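Local coordinates for DUF3863 domain-containing protein (PDB 3LM3) that is of unknown function but probably acts on carbohydrates as a glycoside hydrolase or deacetylase, at residues A169-W174 with C212-G217; S189-P194 with E327-Q332; D216-D221 with V282-E287. One frame throughout, in Å; residues are numbered along the deposited sequence. Where two conformers were deposited one is given.

Contact 1 (A169-W174 with C212-G217)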
loop_
_atom_site.group_PDB
_atom_site.type_symbol
_atom_site.label_atom_id
_atom_site.label_comp_id
_atom_site.label_asym_id
_atom_site.label_seq_id
_atom_site.Cartn_x
_atom_site.Cartn_y
_atom_site.Cartn_z
ATOM N N ALA A 169 7.525 -3.152 6.777
ATOM C CA ALA A 169 6.232 -2.712 7.240
ATOM C C ALA A 169 5.438 -2.118 6.092
ATOM O O ALA A 169 5.988 -1.404 5.248
ATOM C CB ALA A 169 6.319 -1.678 8.385
ATOM N N HIS A 170 4.126 -2.372 6.079
ATOM C CA HIS A 170 3.228 -1.556 5.279
ATOM C C HIS A 170 3.050 -0.266 6.056
ATOM O O HIS A 170 2.387 -0.249 7.096
ATOM C CB HIS A 170 1.897 -2.256 5.012
ATOM C CG HIS A 170 0.779 -1.329 4.682
ATOM N ND1 HIS A 170 0.854 -0.369 3.691
ATOM C CD2 HIS A 170 -0.434 -1.184 5.260
ATOM C CE1 HIS A 170 -0.278 0.325 3.697
ATOM N NE2 HIS A 170 -1.074 -0.147 4.637
ATOM N N ALA A 171 3.702 0.799 5.578
ATOM C CA ALA A 171 3.661 2.131 6.175
ATOM C C ALA A 171 3.642 3.211 5.081
ATOM O O ALA A 171 4.164 4.330 5.259
ATOM C CB ALA A 171 4.833 2.307 7.171
ATOM N N VAL A 172 3.106 2.865 3.921
ATOM C CA VAL A 172 2.903 3.786 2.756
ATOM C C VAL A 172 1.430 3.556 2.423
ATOM O O VAL A 172 1.081 2.471 2.139
ATOM C CB VAL A 172 3.810 3.408 1.493
ATOM C CG1 VAL A 172 3.346 4.132 0.173
ATOM C CG2 VAL A 172 5.283 3.578 1.744
ATOM N N ILE A 173 0.548 4.572 2.517
ATOM C CA ILE A 173 -0.799 4.485 1.865
ATOM C C ILE A 173 -0.648 5.427 0.703
ATOM O O ILE A 173 -0.960 6.626 0.757
ATOM C CB ILE A 173 -2.073 4.776 2.741
ATOM C CG1 ILE A 173 -2.155 3.802 3.933
ATOM C CG2 ILE A 173 -3.317 4.483 1.933
ATOM C CD1 ILE A 173 -3.531 3.776 4.704
ATOM N N TRP A 174 -0.073 4.891 -0.374
ATOM C CA TRP A 174 0.490 5.727 -1.419
ATOM C C TRP A 174 -0.539 6.678 -1.995
ATOM O O TRP A 174 -1.638 6.264 -2.415
ATOM C CB TRP A 174 1.109 4.902 -2.572
ATOM C CG TRP A 174 1.830 5.824 -3.492
ATOM C CD1 TRP A 174 3.033 6.429 -3.255
ATOM C CD2 TRP A 174 1.351 6.363 -4.724
ATOM N NE1 TRP A 174 3.344 7.289 -4.275
ATOM C CE2 TRP A 174 2.316 7.273 -5.187
ATOM C CE3 TRP A 174 0.190 6.169 -5.489
ATOM C CZ2 TRP A 174 2.151 7.985 -6.364
ATOM C CZ3 TRP A 174 0.044 6.889 -6.662
ATOM C CH2 TRP A 174 1.015 7.775 -7.090
ATOM N N CYS A 212 14.272 -0.809 7.461
ATOM C CA CYS A 212 12.948 -1.339 7.373
ATOM C C CYS A 212 12.429 -0.958 5.998
ATOM O O CYS A 212 12.498 0.204 5.595
ATOM C CB CYS A 212 12.054 -0.731 8.455
ATOM S SG CYS A 212 10.415 -1.554 8.583
ATOM N N VAL A 213 11.935 -1.933 5.282
ATOM C CA VAL A 213 11.392 -1.709 3.946
ATOM C C VAL A 213 9.966 -1.204 4.113
ATOM O O VAL A 213 9.123 -1.827 4.769
ATOM C CB VAL A 213 11.357 -3.030 3.148
ATOM C CG1 VAL A 213 10.812 -2.783 1.721
ATOM C CG2 VAL A 213 12.729 -3.668 3.096
ATOM N N ASN A 214 9.667 -0.067 3.507
ATOM C CA ASN A 214 8.348 0.546 3.605
ATOM C C ASN A 214 7.527 0.203 2.353
ATOM O O ASN A 214 7.901 0.573 1.244
ATOM C CB ASN A 214 8.450 2.070 3.799
ATOM C CG ASN A 214 7.163 2.664 4.279
ATOM O OD1 ASN A 214 6.176 1.954 4.401
ATOM N ND2 ASN A 214 7.146 3.978 4.589
ATOM N N LEU A 215 6.433 -0.503 2.566
ATOM C CA LEU A 215 5.547 -1.021 1.537
ATOM C C LEU A 215 4.194 -0.342 1.490
ATOM O O LEU A 215 3.479 -0.215 2.488
ATOM C CB LEU A 215 5.263 -2.515 1.748
ATOM C CG LEU A 215 6.479 -3.433 1.687
ATOM C CD1 LEU A 215 6.042 -4.901 1.843
ATOM C CD2 LEU A 215 7.259 -3.241 0.359
ATOM N N ASP A 216 3.806 0.055 0.286
ATOM C CA ASP A 216 2.419 0.385 -0.060
ATOM C C ASP A 216 1.449 -0.747 0.267
ATOM O O ASP A 216 1.847 -1.915 0.345
ATOM C CB ASP A 216 2.358 0.718 -1.549
ATOM C CG ASP A 216 1.101 1.481 -1.969
ATOM O OD1 ASP A 216 0.363 2.060 -1.115
ATOM O OD2 ASP A 216 0.829 1.474 -3.205
ATOM N N GLY A 217 0.179 -0.395 0.406
ATOM C CA GLY A 217 -0.895 -1.317 0.766
ATOM C C GLY A 217 -1.841 -1.727 -0.360
ATOM O O GLY A 217 -2.317 -2.862 -0.378
#
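Between Ala169 and Leu215 the backbones pair as parallel neighbouring strands, but the short axes of 169-172 and 213-216 diverge by 66°, and the regular ladder is brief. It rests on two hydrogen bonds, Ala169 N to Val213 O and Leu215 N to Ala169 O, both 2.9 Å. Strand 213-216 lies at the edge of a small three-stranded parallel sheet, part of a fold consistent with the beta/alpha barrel of the glycoside hydrolase/deacetylase clan.

Where the strands part, side chains take over. With CG of His170 anti to the backbone N (chi1 158°), the ring starts out beside its own carbonyl carbon, and ND1 meets Leu215 O. That oxygen accepts a hydrogen bond from His170 ND1 at 2.9 Å and lies in the plane of the imidazole, at its edge; the backbone N-H groups of Ala171 and Val172 approach it more weakly. On the other face of the sheet, the carboxamide of Asn214 meets both the N-H and the C=O of Ala171. ND2 gives a bond to Ala171 O at 3.1 Å from well above that carbonyl's plane, while OD1 takes a weak bond from Ala171 N at 3.0 Å; ND2 also has a weak bond to Phe199 O. Val172 crosses this amide obliquely, CG2 lying 3.3 Å from Asn214 CG, and Phe192 of a nearby loop packs against the same valine.

Farther on, Asp216 OD1 receives Trp174 N at 3.0 Å, the donor arriving 44° out of the carboxylate plane, and takes a second, weak bond from Gly217 N. The two bonds converge on this one oxygen and would limit the turning of the carboxylate. The indole of Trp174 turns away, its NE1 bonded to Ser187 O. Gly217, lacking a side chain, lets the imidazole close in, with His170 CE1 3.4 Å from Gly217 CA.

Contact 2 (S189-P194 with E327-Q332)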
loop_
_atom_site.group_PDB
_atom_site.type_symbol
_atom_site.label_atom_id
_atom_site.label_comp_id
_atom_site.label_asym_id
_atom_site.label_seq_id
_atom_site.Cartn_x
_atom_site.Cartn_y
_atom_site.Cartn_z
ATOM N N SER A 189 6.029 4.884 -4.514
ATOM C CA SER A 189 5.014 3.852 -4.406
ATOM C C SER A 189 5.611 2.462 -4.347
ATOM O O SER A 189 4.924 1.530 -3.956
ATOM C CB SER A 189 4.012 3.956 -5.530
ATOM O OG SER A 189 4.575 3.601 -6.770
ATOM N N TYR A 190 6.854 2.300 -4.744
ATOM C CA TYR A 190 7.553 1.020 -4.647
ATOM C C TYR A 190 8.472 1.063 -3.436
ATOM O O TYR A 190 8.585 2.109 -2.750
ATOM C CB TYR A 190 8.293 0.693 -5.952
ATOM C CG TYR A 190 7.597 -0.287 -6.908
ATOM C CD1 TYR A 190 6.205 -0.426 -6.949
ATOM C CD2 TYR A 190 8.362 -1.022 -7.807
ATOM C CE1 TYR A 190 5.607 -1.316 -7.820
ATOM C CE2 TYR A 190 7.773 -1.918 -8.692
ATOM C CZ TYR A 190 6.390 -2.047 -8.708
ATOM O OH TYR A 190 5.793 -2.872 -9.652
ATOM N N PRO A 191 9.108 -0.073 -3.116
ATOM C CA PRO A 191 9.719 -0.180 -1.790
ATOM C C PRO A 191 10.930 0.713 -1.626
ATOM O O PRO A 191 11.679 0.969 -2.576
ATOM C CB PRO A 191 10.127 -1.644 -1.706
ATOM C CG PRO A 191 9.108 -2.316 -2.614
ATOM C CD PRO A 191 8.994 -1.389 -3.783
ATOM N N PHE A 192 11.112 1.215 -0.403
ATOM C CA PHE A 192 12.263 2.049 -0.069
ATOM C C PHE A 192 12.569 1.945 1.415
ATOM O O PHE A 192 11.715 1.529 2.195
ATOM C CB PHE A 192 12.022 3.527 -0.446
ATOM C CG PHE A 192 10.856 4.181 0.294
ATOM C CD1 PHE A 192 9.559 3.959 -0.113
ATOM C CD2 PHE A 192 11.072 5.017 1.391
ATOM C CE1 PHE A 192 8.493 4.547 0.541
ATOM C CE2 PHE A 192 9.996 5.597 2.061
ATOM C CZ PHE A 192 8.714 5.351 1.649
ATOM N N TYR A 193 13.791 2.335 1.787
ATOM C CA TYR A 193 14.169 2.492 3.204
ATOM C C TYR A 193 13.864 3.932 3.624
ATOM O O TYR A 193 14.369 4.877 3.013
ATOM C CB TYR A 193 15.650 2.201 3.370
ATOM C CG TYR A 193 16.097 0.789 3.081
ATOM C CD1 TYR A 193 15.871 -0.233 3.978
ATOM C CD2 TYR A 193 16.819 0.498 1.946
ATOM C CE1 TYR A 193 16.340 -1.497 3.749
ATOM C CE2 TYR A 193 17.278 -0.795 1.688
ATOM C CZ TYR A 193 17.073 -1.776 2.601
ATOM O OH TYR A 193 17.514 -3.089 2.403
ATOM N N PRO A 194 13.022 4.113 4.649
ATOM C CA PRO A 194 12.640 5.458 5.053
ATOM C C PRO A 194 13.754 6.168 5.848
ATOM O O PRO A 194 14.636 5.531 6.439
ATOM C CB PRO A 194 11.418 5.217 5.920
ATOM C CG PRO A 194 11.722 3.852 6.571
ATOM C CD PRO A 194 12.386 3.079 5.496
ATOM N N GLU A 327 11.200 -8.861 2.463
ATOM C CA GLU A 327 12.526 -9.452 2.687
ATOM C C GLU A 327 13.184 -9.861 1.384
ATOM O O GLU A 327 14.402 -9.748 1.292
ATOM C CB GLU A 327 12.493 -10.602 3.679
ATOM C CG GLU A 327 12.209 -10.156 5.113
ATOM C CD GLU A 327 13.326 -9.343 5.731
ATOM O OE1 GLU A 327 14.470 -9.295 5.220
ATOM O OE2 GLU A 327 13.050 -8.722 6.768
ATOM N N LEU A 328 12.417 -10.268 0.359
ATOM C CA LEU A 328 13.032 -10.474 -0.960
ATOM C C LEU A 328 13.634 -9.182 -1.499
ATOM O O LEU A 328 14.740 -9.175 -2.047
ATOM C CB LEU A 328 12.022 -11.025 -1.982
ATOM C CG LEU A 328 11.671 -12.490 -1.849
ATOM C CD1 LEU A 328 10.454 -12.823 -2.713
ATOM C CD2 LEU A 328 12.896 -13.385 -2.196
ATOM N N TRP A 329 12.930 -8.070 -1.324
ATOM C CA TRP A 329 13.429 -6.777 -1.768
ATOM C C TRP A 329 14.704 -6.402 -1.003
ATOM O O TRP A 329 15.711 -6.026 -1.598
ATOM C CB TRP A 329 12.340 -5.708 -1.658
ATOM C CG TRP A 329 12.720 -4.405 -2.255
ATOM C CD1 TRP A 329 12.457 -3.968 -3.516
ATOM C CD2 TRP A 329 13.393 -3.325 -1.596
ATOM N NE1 TRP A 329 12.948 -2.703 -3.697
ATOM C CE2 TRP A 329 13.532 -2.285 -2.527
ATOM C CE3 TRP A 329 13.903 -3.148 -0.305
ATOM C CZ2 TRP A 329 14.153 -1.066 -2.211
ATOM C CZ3 TRP A 329 14.507 -1.947 0.008
ATOM C CH2 TRP A 329 14.624 -0.921 -0.935
ATOM N N ARG A 330 14.668 -6.570 0.304
ATOM C CA ARG A 330 15.784 -6.230 1.194
ATOM C C ARG A 330 17.016 -7.090 0.913
ATOM O O ARG A 330 18.147 -6.642 1.141
ATOM C CB ARG A 330 15.298 -6.430 2.636
ATOM C CG ARG A 330 16.310 -6.150 3.721
ATOM C CD ARG A 330 15.570 -5.941 5.074
ATOM N NE ARG A 330 16.524 -5.807 6.179
ATOM C CZ ARG A 330 16.997 -6.792 6.923
ATOM N NH1 ARG A 330 16.587 -8.052 6.802
ATOM N NH2 ARG A 330 17.895 -6.506 7.871
ATOM N N LYS A 331 16.813 -8.302 0.423
ATOM C CA LYS A 331 17.935 -9.160 0.053
ATOM C C LYS A 331 18.719 -8.585 -1.133
ATOM O O LYS A 331 19.950 -8.742 -1.197
ATOM C CB LYS A 331 17.425 -10.569 -0.248
ATOM C CG LYS A 331 18.491 -11.586 -0.563
ATOM C CD LYS A 331 18.015 -12.997 -0.250
ATOM C CE LYS A 331 16.897 -13.439 -1.180
ATOM N NZ LYS A 331 16.769 -14.934 -1.218
ATOM N N GLN A 332 18.014 -7.929 -2.041
ATOM C CA GLN A 332 18.603 -7.410 -3.281
ATOM C C GLN A 332 19.059 -5.954 -3.165
ATOM O O GLN A 332 20.107 -5.586 -3.701
ATOM C CB GLN A 332 17.586 -7.549 -4.414
ATOM C CG GLN A 332 18.061 -7.081 -5.776
ATOM C CD GLN A 332 19.167 -7.947 -6.335
ATOM O OE1 GLN A 332 19.304 -9.106 -5.976
ATOM N NE2 GLN A 332 19.967 -7.381 -7.235
#
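Pro191 and Tyr193 meet Trp329 on helix 322-332, where a proline-aromatic CH-pi contact joins the helix to the irregular loop leading into strand 194-195. This is a helix-on-loop interface of the putative beta/alpha barrel, lying beside strand 213-216, whose Val213 also touches Trp329.

Glu327, on the preceding turn, stays clear of the loop but pairs within the helix with Arg330: Arg330 NH1 forms a salt bridge with Glu327 OE1 at 2.9 Å, in the guanidinium plane and on the syn lone pair of the carboxylate.

Trp329 carries most of the interface. Its CG stands anti to the backbone N (chi1 -173°), on a CB that points toward the loop, and the indole beyond it meets both Pro191 and Tyr193. Pro191 CB sits over one face, 3.5 Å from the centroid of the five-membered ring and almost on its normal, and Pro191 O comes to 3.2 Å from Trp329 CZ2. The far corner of the six-membered ring meets Tyr193: Trp329 CZ3 is over a face of the phenol, toward its rim, 3.4 Å from Tyr193 CE2. The two ring planes meet obliquely, at 58°. Polar ends are tied elsewhere. Tyr341 OH is bonded to both Trp329 NE1 and Pro191 O, which holds the indole and the proline carbonyl in step, and Tyr333 stacks on the indole.

Arg330 follows with its aliphatic part. Its chain is extended from CG to NE and crosses the tyrosine at about a right angle, while its guanidinium also forms a salt bridge with Asp211 through NH2. Tyr193 OH, hydrogen-bonded to Tyr333 O just past the end of the helix, rests against this chain, 3.5 Å from Arg330 CG.

Contact 3 (D216-D221 with V282-E287)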
loop_
_atom_site.group_PDB
_atom_site.type_symbol
_atom_site.label_atom_id
_atom_site.label_comp_id
_atom_site.label_asym_id
_atom_site.label_seq_id
_atom_site.Cartn_x
_atom_site.Cartn_y
_atom_site.Cartn_z
ATOM N N ASP A 216 3.806 0.055 0.286
ATOM C CA ASP A 216 2.419 0.385 -0.060
ATOM C C ASP A 216 1.449 -0.747 0.267
ATOM O O ASP A 216 1.847 -1.915 0.345
ATOM C CB ASP A 216 2.358 0.718 -1.549
ATOM C CG ASP A 216 1.101 1.481 -1.969
ATOM O OD1 ASP A 216 0.363 2.060 -1.115
ATOM O OD2 ASP A 216 0.829 1.474 -3.205
ATOM N N GLY A 217 0.179 -0.395 0.406
ATOM C CA GLY A 217 -0.895 -1.317 0.766
ATOM C C GLY A 217 -1.841 -1.727 -0.360
ATOM O O GLY A 217 -2.317 -2.862 -0.378
ATOM N N TRP A 218 -2.182 -0.775 -1.248
ATOM C CA TRP A 218 -3.086 -0.993 -2.371
ATOM C C TRP A 218 -2.528 -0.370 -3.642
ATOM O O TRP A 218 -2.403 0.853 -3.751
ATOM C CB TRP A 218 -4.468 -0.362 -2.142
ATOM C CG TRP A 218 -5.287 -0.784 -0.975
ATOM C CD1 TRP A 218 -6.345 -1.645 -1.000
ATOM C CD2 TRP A 218 -5.171 -0.329 0.370
ATOM N NE1 TRP A 218 -6.889 -1.755 0.248
ATOM C CE2 TRP A 218 -6.203 -0.937 1.105
ATOM C CE3 TRP A 218 -4.306 0.549 1.018
ATOM C CZ2 TRP A 218 -6.368 -0.725 2.471
ATOM C CZ3 TRP A 218 -4.482 0.771 2.383
ATOM C CH2 TRP A 218 -5.505 0.121 3.090
ATOM N N THR A 219 -2.257 -1.166 -4.648
ATOM C CA THR A 219 -1.753 -0.629 -5.909
ATOM C C THR A 219 -2.816 0.262 -6.553
ATOM O O THR A 219 -3.940 -0.179 -6.793
ATOM C CB THR A 219 -1.357 -1.755 -6.851
ATOM O OG1 THR A 219 -0.354 -2.565 -6.211
ATOM C CG2 THR A 219 -0.842 -1.204 -8.197
HETATM N N MSE A 220 -2.412 1.491 -6.858
HETATM C CA MSE A 220 -3.283 2.482 -7.484
HETATM C C MSE A 220 -3.200 2.489 -9.000
HETATM O O MSE A 220 -2.144 2.249 -9.587
HETATM C CB MSE A 220 -2.926 3.877 -7.008
HETATM C CG MSE A 220 -3.209 4.134 -5.563
HETATM SE SE MSE A 220 -5.082 4.047 -5.140
HETATM C CE MSE A 220 -5.176 2.272 -4.545
ATOM N N ASP A 221 -4.322 2.851 -9.621
ATOM C CA ASP A 221 -4.282 3.325 -11.003
ATOM C C ASP A 221 -3.766 4.751 -10.892
ATOM O O ASP A 221 -4.427 5.619 -10.332
ATOM C CB ASP A 221 -5.677 3.258 -11.596
ATOM C CG ASP A 221 -5.712 3.707 -13.064
ATOM O OD1 ASP A 221 -4.936 4.629 -13.410
ATOM O OD2 ASP A 221 -6.498 3.121 -13.875
ATOM N N VAL A 282 2.362 -5.940 -7.015
ATOM C CA VAL A 282 1.032 -5.458 -6.737
ATOM C C VAL A 282 0.718 -5.783 -5.278
ATOM O O VAL A 282 0.950 -6.909 -4.809
ATOM C CB VAL A 282 0.000 -6.150 -7.647
ATOM C CG1 VAL A 282 -1.433 -5.939 -7.147
ATOM C CG2 VAL A 282 0.200 -5.675 -9.104
ATOM N N ALA A 283 0.180 -4.783 -4.570
ATOM C CA ALA A 283 -0.243 -4.895 -3.173
ATOM C C ALA A 283 -1.739 -4.771 -3.054
ATOM O O ALA A 283 -2.366 -3.984 -3.785
ATOM C CB ALA A 283 0.403 -3.794 -2.336
ATOM N N ASN A 284 -2.361 -5.523 -2.153
ATOM C CA ASN A 284 -3.807 -5.369 -1.964
ATOM C C ASN A 284 -4.181 -5.771 -0.554
ATOM O O ASN A 284 -3.510 -6.577 0.083
ATOM C CB ASN A 284 -4.565 -6.205 -2.989
ATOM C CG ASN A 284 -5.905 -5.605 -3.409
ATOM O OD1 ASN A 284 -6.385 -4.619 -2.848
ATOM N ND2 ASN A 284 -6.507 -6.221 -4.450
ATOM N N ILE A 285 -5.242 -5.147 -0.057
ATOM C CA ILE A 285 -5.785 -5.392 1.290
ATOM C C ILE A 285 -7.287 -5.563 1.138
ATOM O O ILE A 285 -7.956 -4.680 0.594
ATOM C CB ILE A 285 -5.458 -4.283 2.283
ATOM C CG1 ILE A 285 -3.938 -4.163 2.468
ATOM C CG2 ILE A 285 -6.169 -4.548 3.641
ATOM C CD1 ILE A 285 -3.473 -2.908 3.234
ATOM N N TRP A 286 -7.805 -6.699 1.559
ATOM C CA TRP A 286 -9.237 -7.009 1.575
ATOM C C TRP A 286 -9.668 -7.215 3.012
ATOM O O TRP A 286 -9.153 -8.095 3.717
ATOM C CB TRP A 286 -9.552 -8.290 0.811
ATOM C CG TRP A 286 -9.391 -8.243 -0.681
ATOM C CD1 TRP A 286 -8.349 -7.678 -1.388
ATOM C CD2 TRP A 286 -10.297 -8.743 -1.671
ATOM N NE1 TRP A 286 -8.560 -7.834 -2.731
ATOM C CE2 TRP A 286 -9.751 -8.468 -2.935
ATOM C CE3 TRP A 286 -11.558 -9.348 -1.619
ATOM C CZ2 TRP A 286 -10.382 -8.834 -4.115
ATOM C CZ3 TRP A 286 -12.158 -9.722 -2.793
ATOM C CH2 TRP A 286 -11.590 -9.459 -4.014
ATOM N N GLU A 287 -10.638 -6.454 3.477
ATOM C CA GLU A 287 -11.134 -6.643 4.822
ATOM C C GLU A 287 -12.110 -7.811 4.859
ATOM O O GLU A 287 -13.002 -7.909 4.011
ATOM C CB GLU A 287 -11.824 -5.385 5.295
ATOM C CG GLU A 287 -10.937 -4.144 5.380
ATOM C CD GLU A 287 -10.638 -3.454 4.053
ATOM O OE1 GLU A 287 -11.271 -3.738 3.000
ATOM O OE2 GLU A 287 -9.802 -2.534 4.067
#
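Trp218 lays the six-membered ring of its indole over Ile285, whose CD1 stands 3.7 Å from the ring centroid in a CH-pi contact, 13° off the ring normal. The two side chains cross at about a right angle, bringing Ile285 CB to 3.6 Å from Trp218 CE2. Trp218 NE1 adds a weak, bent bond to Ile285 O at 3.1 Å. An alanine in place of Trp218 would probably leave the Ile285 methyl without its aromatic cover and open a gap beside Ile285 O, which would also lose the indole N-H.

The loop packs on strand 280-287 of the larger parallel sheet, in the presumed beta/alpha barrel. Beside the indole, Thr219 grips Ala283 twice: Thr219 N bonds to Ala283 O at 2.9 Å, and Ala283 N gives its hydrogen to Thr219 OG1 at 2.8 Å. That hydroxyl lies beside its own backbone N (chi1 -58°), which lets N and OG1 both face Ala283. Ala283 CB packs 3.5 Å from Gly217 O.

One backbone bond and one to a hydroxyl join the irregular loop to the strand, so the buried backbone groups of Ala283 are satisfied partly by a side chain.

How the contacts relate
All three contacts are buried, but contacts 1 and 3 lie near the centre of the chain, about 6 and 5 Å from it, and contact 2 farther out, at about 13 Å, measured between centres. Contacts 1 and 3 share Asp216 and Gly217, so one run of chain pairs first with strand 168-172 and then crosses to strand 280-287, linking the small parallel sheet to the larger one. Their packing merges where His170 NE2 approaches Ile285 CD1. Contact 2 covers the other flank of strand 213-216, tied to it by Asn214 N and Phe192 O. Chemistry changes accordingly: backbone and amide bonds dominate contact 1, contact 3 mixes such bonds with an aromatic-aliphatic overlap, and contact 2 joins its segments through apolar and aromatic surfaces.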